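Local coordinates for protein endoglucanase (Clostridium thermocellum, PDB 2YIK) that probably hydrolyses internal beta-1,4-glucosidic bonds of cellulose, as a cellulase of glycoside hydrolase family 9, at residues Ala53-Thr58 with Leu158-Asp163; Gly59-Ser64 with Arg69-Val74; Asn63-Trp68 with Ala151-Val156. All coordinates share one frame; numbering follows the deposited sequence.

In the fold
Starting near the N terminus, the chain leaves helix 49-54 through the zinc ligand C56, forms the short helix 60-63 and runs on as a loop to the ligands C72 and H73. Contact 2 closes a short loop between residues 59-64 and 69-74, with only four residues in between. Contact 3 sets the middle of this excursion, residues 63-68, on the first turns of helix 151-167, and contact 1 sets its beginning, residues 53-58, on the next turns of that helix. In sequence, contact 1 therefore encloses both others. Contacts 2 and 3 overlap at N63 and S64, their spans crossing, and contacts 1 and 2 meet at the zinc ion.

Contact 1 of 3, residues Ala53-Thr58 with Leu158-Asp163; sequences ANMCGT and LRYFND. With ZN (zinc ion), chain E.
The zinc site of this family 9 catalytic domain is tied to helix 151-167 where Y160 reaches the loop of M55 and C56. C56 binds the metal through SG at 2.4 Å, and C72, H73 and H115 complete the site. The thiolate is directed to the zinc because SG stands anti to the backbone N (chi1 -179°). The carbonyl of the same residue serves the helix: Y160 OH donates a short hydrogen bond of 2.6 Å to C56 O. The hydroxyl sits well above the carbonyl plane, 39° out of it, while the oxygen lies at the edge of the phenol ring, near the ring plane. G57 follows with backbone angles that call for glycine, its CA 4.4 Å from Y160 OH.

M55 supplies the apolar half. Its CB approaches Y160 CE2 at 4.0 Å, and the chain, extended beyond CG, carries SD to 4.6 Å from the centroid of the Y160 ring in a Met-aromatic contact. F114 meets the same ring edge-to-face, and N63 of helix 60-63 packs against it too, which probably limits how far the phenol can swing. Y160 thus acts in the second shell of the metal: by holding the carbonyl of a ligand residue while its ring packs against M55, it probably fixes the backbone from which the C56 thiolate is presented to zinc.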
loop_
_atom_site.group_PDB
_atom_site.type_symbol
_atom_site.label_atom_id
_atom_site.label_comp_id
_atom_site.label_asym_id
_atom_site.label_seq_id
_atom_site.Cartn_x
_atom_site.Cartn_y
_atom_site.Cartn_z
ATOM N N ALA A 53 9.131 9.659 -6.534
ATOM C CA ALA A 53 10.397 9.081 -6.969
ATOM C C ALA A 53 10.237 7.721 -7.628
ATOM O O ALA A 53 11.133 7.274 -8.343
ATOM C CB ALA A 53 11.357 8.977 -5.787
ATOM N N ASN A 54 9.105 7.063 -7.390
ATOM C CA ASN A 54 8.859 5.747 -7.973
ATOM C C ASN A 54 7.811 5.709 -9.080
ATOM O O ASN A 54 7.465 4.631 -9.559
ATOM C CB ASN A 54 8.461 4.726 -6.892
ATOM C CG ASN A 54 9.659 4.162 -6.135
ATOM O OD1 ASN A 54 9.635 3.019 -5.668
ATOM N ND2 ASN A 54 10.701 4.966 -5.996
ATOM N N MET A 55 7.291 6.865 -9.485
ATOM C CA MET A 55 6.305 6.883 -10.563
ATOM C C MET A 55 6.910 6.270 -11.828
ATOM O O MET A 55 8.073 6.493 -12.154
ATOM C CB MET A 55 5.821 8.306 -10.826
ATOM C CG MET A 55 4.929 8.815 -9.706
ATOM S SD MET A 55 4.297 10.476 -9.977
ATOM C CE MET A 55 2.978 10.519 -8.752
ATOM N N CYS A 56 6.098 5.501 -12.538
ATOM C CA CYS A 56 6.540 4.789 -13.725
ATOM C C CYS A 56 5.644 5.061 -14.936
ATOM O O CYS A 56 4.484 5.443 -14.787
ATOM C CB CYS A 56 6.549 3.292 -13.379
ATOM S SG CYS A 56 7.071 2.129 -14.644
ATOM N N GLY A 57 6.195 4.884 -16.135
ATOM C CA GLY A 57 5.405 5.074 -17.342
ATOM C C GLY A 57 5.501 6.382 -18.102
ATOM O O GLY A 57 6.455 7.144 -17.958
ATOM N N THR A 58 4.476 6.635 -18.911
ATOM C CA THR A 58 4.391 7.827 -19.746
ATOM C C THR A 58 3.838 9.055 -19.030
ATOM O O THR A 58 3.784 10.140 -19.604
ATOM C CB THR A 58 3.512 7.554 -20.986
ATOM O OG1 THR A 58 2.198 7.157 -20.573
ATOM C CG2 THR A 58 4.121 6.446 -21.828
ATOM N N LEU A 158 -2.741 8.851 -5.381
ATOM C CA LEU A 158 -3.808 7.852 -5.392
ATOM C C LEU A 158 -4.433 7.658 -6.773
ATOM O O LEU A 158 -4.836 6.550 -7.123
ATOM C CB LEU A 158 -4.872 8.207 -4.353
ATOM C CG LEU A 158 -4.361 8.071 -2.911
ATOM C CD1 LEU A 158 -5.296 8.761 -1.951
ATOM C CD2 LEU A 158 -4.209 6.590 -2.558
ATOM N N ARG A 159 -4.511 8.731 -7.559
ATOM C CA ARG A 159 -5.050 8.631 -8.910
ATOM C C ARG A 159 -4.065 7.857 -9.777
ATOM O O ARG A 159 -4.465 7.044 -10.612
ATOM C CB ARG A 159 -5.273 10.016 -9.527
ATOM C CG ARG A 159 -6.562 10.702 -9.103
ATOM C CD ARG A 159 -6.610 12.128 -9.648
ATOM N NE ARG A 159 -7.835 12.842 -9.284
ATOM C CZ ARG A 159 -8.997 12.723 -9.925
ATOM N NH1 ARG A 159 -9.107 11.915 -10.976
ATOM N NH2 ARG A 159 -10.046 13.424 -9.521
ATOM N N TYR A 160 -2.773 8.099 -9.574
ATOM C CA TYR A 160 -1.766 7.406 -10.359
ATOM C C TYR A 160 -1.779 5.903 -10.074
ATOM O O TYR A 160 -1.577 5.101 -10.989
ATOM C CB TYR A 160 -0.372 7.985 -10.093
ATOM C CG TYR A 160 0.552 7.899 -11.297
ATOM C CD1 TYR A 160 0.347 8.712 -12.416
ATOM C CD2 TYR A 160 1.621 7.001 -11.322
ATOM C CE1 TYR A 160 1.179 8.636 -13.529
ATOM C CE2 TYR A 160 2.463 6.917 -12.428
ATOM C CZ TYR A 160 2.235 7.735 -13.531
ATOM O OH TYR A 160 3.050 7.648 -14.639
ATOM N N PHE A 161 -2.010 5.521 -8.816
ATOM C CA PHE A 161 -2.075 4.098 -8.441
ATOM C C PHE A 161 -3.297 3.445 -9.082
ATOM O O PHE A 161 -3.193 2.473 -9.821
ATOM C CB PHE A 161 -2.242 3.905 -6.925
ATOM C CG PHE A 161 -0.957 3.727 -6.165
ATOM C CD1 PHE A 161 -0.161 2.595 -6.344
ATOM C CD2 PHE A 161 -0.575 4.668 -5.218
ATOM C CE1 PHE A 161 0.995 2.409 -5.579
ATOM C CE2 PHE A 161 0.569 4.495 -4.454
ATOM C CZ PHE A 161 1.360 3.362 -4.632
ATOM N N ASN A 162 -4.463 3.997 -8.767
ATOM C CA ASN A 162 -5.718 3.455 -9.250
ATOM C C ASN A 162 -5.997 3.558 -10.753
ATOM O O ASN A 162 -6.709 2.716 -11.300
ATOM C CB ASN A 162 -6.868 4.051 -8.433
ATOM C CG ASN A 162 -6.803 3.640 -6.966
ATOM O OD1 ASN A 162 -6.399 4.423 -6.095
ATOM N ND2 ASN A 162 -7.189 2.399 -6.687
ATOM N N ASP A 163 -5.460 4.571 -11.426
ATOM C CA ASP A 163 -5.686 4.662 -12.866
ATOM C C ASP A 163 -4.897 3.534 -13.523
ATOM O O ASP A 163 -5.287 3.009 -14.565
ATOM C CB ASP A 163 -5.240 6.021 -13.421
ATOM C CG ASP A 163 -6.122 7.162 -12.941
ATOM O OD1 ASP A 163 -7.273 6.896 -12.551
ATOM O OD2 ASP A 163 -5.673 8.327 -12.966
HETATM ZN ZN ZN E . 9.352 2.940 -14.795
#

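Contact 2 of 3, residues Gly59-Ser64 with Arg69-Val74; sequences GVDENS and RGDCHV. With ZN (zinc ion), chain E.
Polar contacts between D61 and D71 join the helical turn 60-63 to the loop that follows it. The backbone N of D61 donates to D71 OD1 over 3.3 Å, nearly straight at 164° and met almost along the C-O axis of the carboxylate. In return the backbone N of D71 makes only a weak bond to D61 OD2 at 3.5 Å, a lopsided exchange. The two side chains cross at about a right angle, and D61 OD2 comes to 3.2 Å from D71 OD1, a close approach of like charges and not a bond. E62 OE1 adds a third acidic oxygen nearby, its carboxylate almost coplanar with that of D71. Such clustering would be expected to raise the proton affinity of at least one of these acids. Within the turn itself, N63 ND2 returns to G59 O, the N-cap carbonyl, at 2.7 Å, with the acceptor in its amide plane.

The same loop carries two ligands of the zinc site of the catalytic domain. These are C72 SG and H73 ND1, the latter at 2.1 Å from the metal, with C56 and H115 the others; H73 NE2 is hydrogen-bonded to D200, which may help to orient the imidazole.

V60 packs against the backbone of G70 and D71. Its CG2 comes to 3.2 Å from G70 O and also lies over one face of the R69 guanidinium, toward its rim, while CG1 approaches D71 CA at 3.3 Å. The nearly eclipsed chi1 of 12° and these short contacts make the placing of the methyls somewhat doubtful. R69, bent at chi2 and chi3, turns its charged end to a salt bridge with E198, and its CB lies beside S64 OG, whose hydroxyl is bonded to D52 O.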
loop_
_atom_site.group_PDB
_atom_site.type_symbol
_atom_site.label_atom_id
_atom_site.label_comp_id
_atom_site.label_asym_id
_atom_site.label_seq_id
_atom_site.Cartn_x
_atom_site.Cartn_y
_atom_site.Cartn_z
ATOM N N GLY A 59 3.429 8.896 -17.779
ATOM C CA GLY A 59 2.890 10.037 -17.068
ATOM C C GLY A 59 3.754 10.599 -15.957
ATOM O O GLY A 59 3.271 11.399 -15.158
ATOM N N VAL A 60 5.030 10.232 -15.889
ATOM C CA VAL A 60 5.803 10.761 -14.779
ATOM C C VAL A 60 6.230 12.234 -14.833
ATOM O O VAL A 60 6.228 12.865 -13.782
ATOM C CB VAL A 60 7.002 9.818 -14.380
ATOM C CG1 VAL A 60 7.215 8.762 -15.418
ATOM C CG2 VAL A 60 8.265 10.621 -14.124
ATOM N N ASP A 61 6.580 12.822 -15.983
ATOM C CA ASP A 61 6.931 14.245 -15.890
ATOM C C ASP A 61 5.679 15.071 -15.651
ATOM O O ASP A 61 5.756 16.214 -15.203
ATOM C CB ASP A 61 7.712 14.813 -17.105
ATOM C CG ASP A 61 7.553 14.003 -18.375
ATOM O OD1 ASP A 61 6.446 13.994 -18.955
ATOM O OD2 ASP A 61 8.562 13.386 -18.802
ATOM N N GLU A 62 4.520 14.485 -15.927
ATOM C CA GLU A 62 3.257 15.186 -15.718
ATOM C C GLU A 62 2.748 15.038 -14.280
ATOM O O GLU A 62 2.033 15.909 -13.769
ATOM C CB GLU A 62 2.186 14.654 -16.678
ATOM C CG GLU A 62 2.516 14.793 -18.174
ATOM C CD GLU A 62 3.409 13.661 -18.703
ATOM O OE1 GLU A 62 3.912 12.859 -17.888
ATOM O OE2 GLU A 62 3.608 13.569 -19.937
ATOM N N ASN A 63 3.126 13.947 -13.620
ATOM C CA ASN A 63 2.648 13.692 -12.265
ATOM C C ASN A 63 3.639 13.781 -11.102
ATOM O O ASN A 63 3.234 14.026 -9.964
ATOM C CB ASN A 63 1.958 12.330 -12.245
ATOM C CG ASN A 63 0.676 12.324 -13.054
ATOM O OD1 ASN A 63 -0.389 12.697 -12.558
ATOM N ND2 ASN A 63 0.777 11.921 -14.316
ATOM N N SER A 64 4.923 13.574 -11.372
ATOM C CA SER A 64 5.939 13.634 -10.320
ATOM C C SER A 64 6.459 15.055 -10.067
ATOM O O SER A 64 6.674 15.826 -11.007
ATOM C CB SER A 64 7.103 12.708 -10.677
ATOM O OG SER A 64 8.197 12.906 -9.806
ATOM N N ARG A 69 13.076 13.020 -12.143
ATOM C CA ARG A 69 12.329 11.844 -12.605
ATOM C C ARG A 69 11.586 12.191 -13.902
ATOM O O ARG A 69 10.896 13.206 -13.980
ATOM C CB ARG A 69 11.302 11.370 -11.568
ATOM C CG ARG A 69 11.856 10.557 -10.388
ATOM C CD ARG A 69 12.713 9.384 -10.845
ATOM N NE ARG A 69 12.258 8.802 -12.108
ATOM C CZ ARG A 69 11.180 8.038 -12.259
ATOM N NH1 ARG A 69 10.415 7.739 -11.215
ATOM N NH2 ARG A 69 10.864 7.579 -13.466
ATOM N N GLY A 70 11.752 11.357 -14.924
ATOM C CA GLY A 70 11.066 11.574 -16.191
ATOM C C GLY A 70 10.381 10.279 -16.596
ATOM O O GLY A 70 10.503 9.273 -15.892
ATOM N N ASP A 71 9.669 10.283 -17.721
ATOM C CA ASP A 71 8.981 9.084 -18.196
ATOM C C ASP A 71 9.947 7.912 -18.283
ATOM O O ASP A 71 11.097 8.078 -18.682
ATOM C CB ASP A 71 8.361 9.323 -19.580
ATOM C CG ASP A 71 7.242 10.337 -19.551
ATOM O OD1 ASP A 71 6.797 10.697 -18.448
ATOM O OD2 ASP A 71 6.792 10.771 -20.634
ATOM N N CYS A 72 9.475 6.725 -17.918
ATOM C CA CYS A 72 10.324 5.539 -17.953
ATOM C C CYS A 72 9.548 4.301 -18.373
ATOM O O CYS A 72 8.324 4.259 -18.256
ATOM C CB CYS A 72 10.940 5.295 -16.575
ATOM S SG CYS A 72 9.699 5.186 -15.265
ATOM N N HIS A 73 10.282 3.289 -18.833
ATOM C CA HIS A 73 9.699 2.031 -19.287
ATOM C C HIS A 73 8.453 2.317 -20.111
ATOM O O HIS A 73 7.432 1.637 -19.978
ATOM C CB HIS A 73 9.360 1.142 -18.087
ATOM C CG HIS A 73 10.491 1.002 -17.116
ATOM N ND1 HIS A 73 10.542 1.688 -15.923
ATOM C CD2 HIS A 73 11.656 0.312 -17.202
ATOM C CE1 HIS A 73 11.687 1.433 -15.316
ATOM N NE2 HIS A 73 12.381 0.602 -16.073
ATOM N N VAL A 74 8.545 3.328 -20.973
ATOM C CA VAL A 74 7.405 3.693 -21.796
ATOM C C VAL A 74 6.997 2.570 -22.749
ATOM O O VAL A 74 5.885 2.578 -23.270
ATOM C CB VAL A 74 7.661 5.013 -22.577
ATOM C CG1 VAL A 74 7.944 6.146 -21.589
ATOM C CG2 VAL A 74 8.820 4.844 -23.555
HETATM ZN ZN ZN E . 9.352 2.940 -14.795
#

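Contact 3 of 3, residues Asn63-Trp68 with Ala151-Val156; sequences NSLLSW and AVHAEV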
loop_
_atom_site.group_PDB
_atom_site.type_symbol
_atom_site.label_atom_id
_atom_site.label_comp_id
_atom_site.label_asym_id
_atom_site.label_seq_id
_atom_site.Cartn_x
_atom_site.Cartn_y
_atom_site.Cartn_z
ATOM N N ASN A 63 3.126 13.947 -13.620
ATOM C CA ASN A 63 2.648 13.692 -12.265
ATOM C C ASN A 63 3.639 13.781 -11.102
ATOM O O ASN A 63 3.234 14.026 -9.964
ATOM C CB ASN A 63 1.958 12.330 -12.245
ATOM C CG ASN A 63 0.676 12.324 -13.054
ATOM O OD1 ASN A 63 -0.389 12.697 -12.558
ATOM N ND2 ASN A 63 0.777 11.921 -14.316
ATOM N N SER A 64 4.923 13.574 -11.372
ATOM C CA SER A 64 5.939 13.634 -10.320
ATOM C C SER A 64 6.459 15.055 -10.067
ATOM O O SER A 64 6.674 15.826 -11.007
ATOM C CB SER A 64 7.103 12.708 -10.677
ATOM O OG SER A 64 8.197 12.906 -9.806
ATOM N N LEU A 65 6.652 15.403 -8.794
ATOM C CA LEU A 65 7.148 16.725 -8.429
ATOM C C LEU A 65 8.665 16.767 -8.394
ATOM O O LEU A 65 9.249 17.812 -8.111
ATOM C CB LEU A 65 6.616 17.143 -7.059
ATOM C CG LEU A 65 5.121 17.423 -6.915
ATOM C CD1 LEU A 65 4.761 17.438 -5.446
ATOM C CD2 LEU A 65 4.766 18.752 -7.570
ATOM N N LEU A 66 9.307 15.635 -8.671
ATOM C CA LEU A 66 10.768 15.580 -8.654
ATOM C C LEU A 66 11.328 15.786 -10.059
ATOM O O LEU A 66 11.082 14.981 -10.963
ATOM C CB LEU A 66 11.230 14.239 -8.076
ATOM C CG LEU A 66 10.753 13.981 -6.642
ATOM C CD1 LEU A 66 11.078 12.549 -6.247
ATOM C CD2 LEU A 66 11.407 14.986 -5.686
ATOM N N SER A 67 12.073 16.876 -10.236
ATOM C CA SER A 67 12.644 17.213 -11.531
ATOM C C SER A 67 13.582 16.149 -12.080
ATOM O O SER A 67 13.765 16.052 -13.296
ATOM C CB SER A 67 13.377 18.557 -11.447
ATOM O OG SER A 67 14.405 18.517 -10.465
ATOM N N TRP A 68 14.179 15.348 -11.201
ATOM C CA TRP A 68 15.090 14.314 -11.668
ATOM C C TRP A 68 14.407 13.015 -12.099
ATOM O O TRP A 68 15.080 12.016 -12.377
ATOM C CB TRP A 68 16.159 14.024 -10.617
ATOM C CG TRP A 68 15.632 13.831 -9.241
ATOM C CD1 TRP A 68 15.361 14.803 -8.327
ATOM C CD2 TRP A 68 15.372 12.579 -8.593
ATOM N NE1 TRP A 68 14.948 14.235 -7.143
ATOM C CE2 TRP A 68 14.937 12.878 -7.283
ATOM C CE3 TRP A 68 15.444 11.242 -9.000
ATOM C CZ2 TRP A 68 14.607 11.874 -6.362
ATOM C CZ3 TRP A 68 15.114 10.246 -8.085
ATOM C CH2 TRP A 68 14.689 10.569 -6.783
ATOM N N ALA A 151 -3.337 17.568 0.671
ATOM C CA ALA A 151 -4.381 16.726 0.091
ATOM C C ALA A 151 -4.232 16.565 -1.417
ATOM O O ALA A 151 -4.433 15.471 -1.954
ATOM C CB ALA A 151 -5.758 17.286 0.434
ATOM N N VAL A 152 -3.870 17.643 -2.104
ATOM C CA VAL A 152 -3.700 17.576 -3.547
ATOM C C VAL A 152 -2.618 16.559 -3.915
ATOM O O VAL A 152 -2.800 15.759 -4.837
ATOM C CB VAL A 152 -3.345 18.961 -4.142
ATOM C CG1 VAL A 152 -2.980 18.820 -5.621
ATOM C CG2 VAL A 152 -4.532 19.904 -3.986
ATOM N N HIS A 153 -1.504 16.582 -3.186
ATOM C CA HIS A 153 -0.392 15.657 -3.432
ATOM C C HIS A 153 -0.885 14.214 -3.263
ATOM O O HIS A 153 -0.598 13.346 -4.086
ATOM C CB HIS A 153 0.744 15.937 -2.442
ATOM C CG HIS A 153 2.050 15.292 -2.803
ATOM N ND1 HIS A 153 2.193 14.429 -3.868
ATOM C CD2 HIS A 153 3.276 15.393 -2.233
ATOM C CE1 HIS A 153 3.450 14.026 -3.941
ATOM N NE2 HIS A 153 4.126 14.595 -2.961
ATOM N N ALA A 154 -1.636 13.969 -2.194
ATOM C CA ALA A 154 -2.178 12.640 -1.921
ATOM C C ALA A 154 -3.088 12.158 -3.052
ATOM O O ALA A 154 -2.995 11.011 -3.495
ATOM C CB ALA A 154 -2.950 12.654 -0.609
ATOM N N GLU A 155 -3.968 13.038 -3.522
ATOM C CA GLU A 155 -4.881 12.662 -4.587
ATOM C C GLU A 155 -4.152 12.359 -5.899
ATOM O O GLU A 155 -4.554 11.460 -6.638
ATOM C CB GLU A 155 -5.956 13.741 -4.761
ATOM C CG GLU A 155 -6.864 13.843 -3.528
ATOM C CD GLU A 155 -8.062 14.750 -3.736
ATOM O OE1 GLU A 155 -8.170 15.341 -4.825
ATOM O OE2 GLU A 155 -8.896 14.874 -2.808
ATOM N N VAL A 156 -3.063 13.075 -6.177
ATOM C CA VAL A 156 -2.310 12.816 -7.400
ATOM C C VAL A 156 -1.684 11.423 -7.341
ATOM O O VAL A 156 -1.673 10.687 -8.339
ATOM C CB VAL A 156 -1.197 13.867 -7.621
ATOM C CG1 VAL A 156 -0.303 13.448 -8.778
ATOM C CG2 VAL A 156 -1.827 15.229 -7.916
HETATM O O HOH W 1 -2.289 11.198 -10.952
#
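The closest CA pairs are N63 with V156 (7.0 Å) and L65 with H153 (9.1 Å), so 63-65 runs roughly antiparallel to this turn of helix 151-167, which uses two residues one turn apart. L65 makes the apolar contact with a single methyl: CD1 stands over one face of the H153 imidazole, 3.9 Å from the ring centroid and 14° off the normal, offset toward the rim, a CH-pi contact. F49 of helix 49-54 meets the same ring edge-to-face and also packs against L65, so F49 touches both partners of this contact.

Family 9 catalytic domains are built as (alpha/alpha)6 barrels, and here an irregular loop lies against a long helix of such a domain, with the N63 side chain about 12 Å from the zinc ion. The loop is shaped by an ST turn: S64 OG accepts from the backbone N of L66 at 3.2 Å, and the carboxylate of D52, through OD2, accepts from the backbone N of L65.

At the other end, V156 CG1, anti to the backbone N (chi1 171°), reaches N63 O at 3.8 Å, with N63 OD1 near the same methyl and the two side chains crossing at a slant. The polar link is indirect. One water donates to N63 OD1 at 2.9 Å and to V156 O at 2.7 Å, bridging the loop amide and a helix carbonyl.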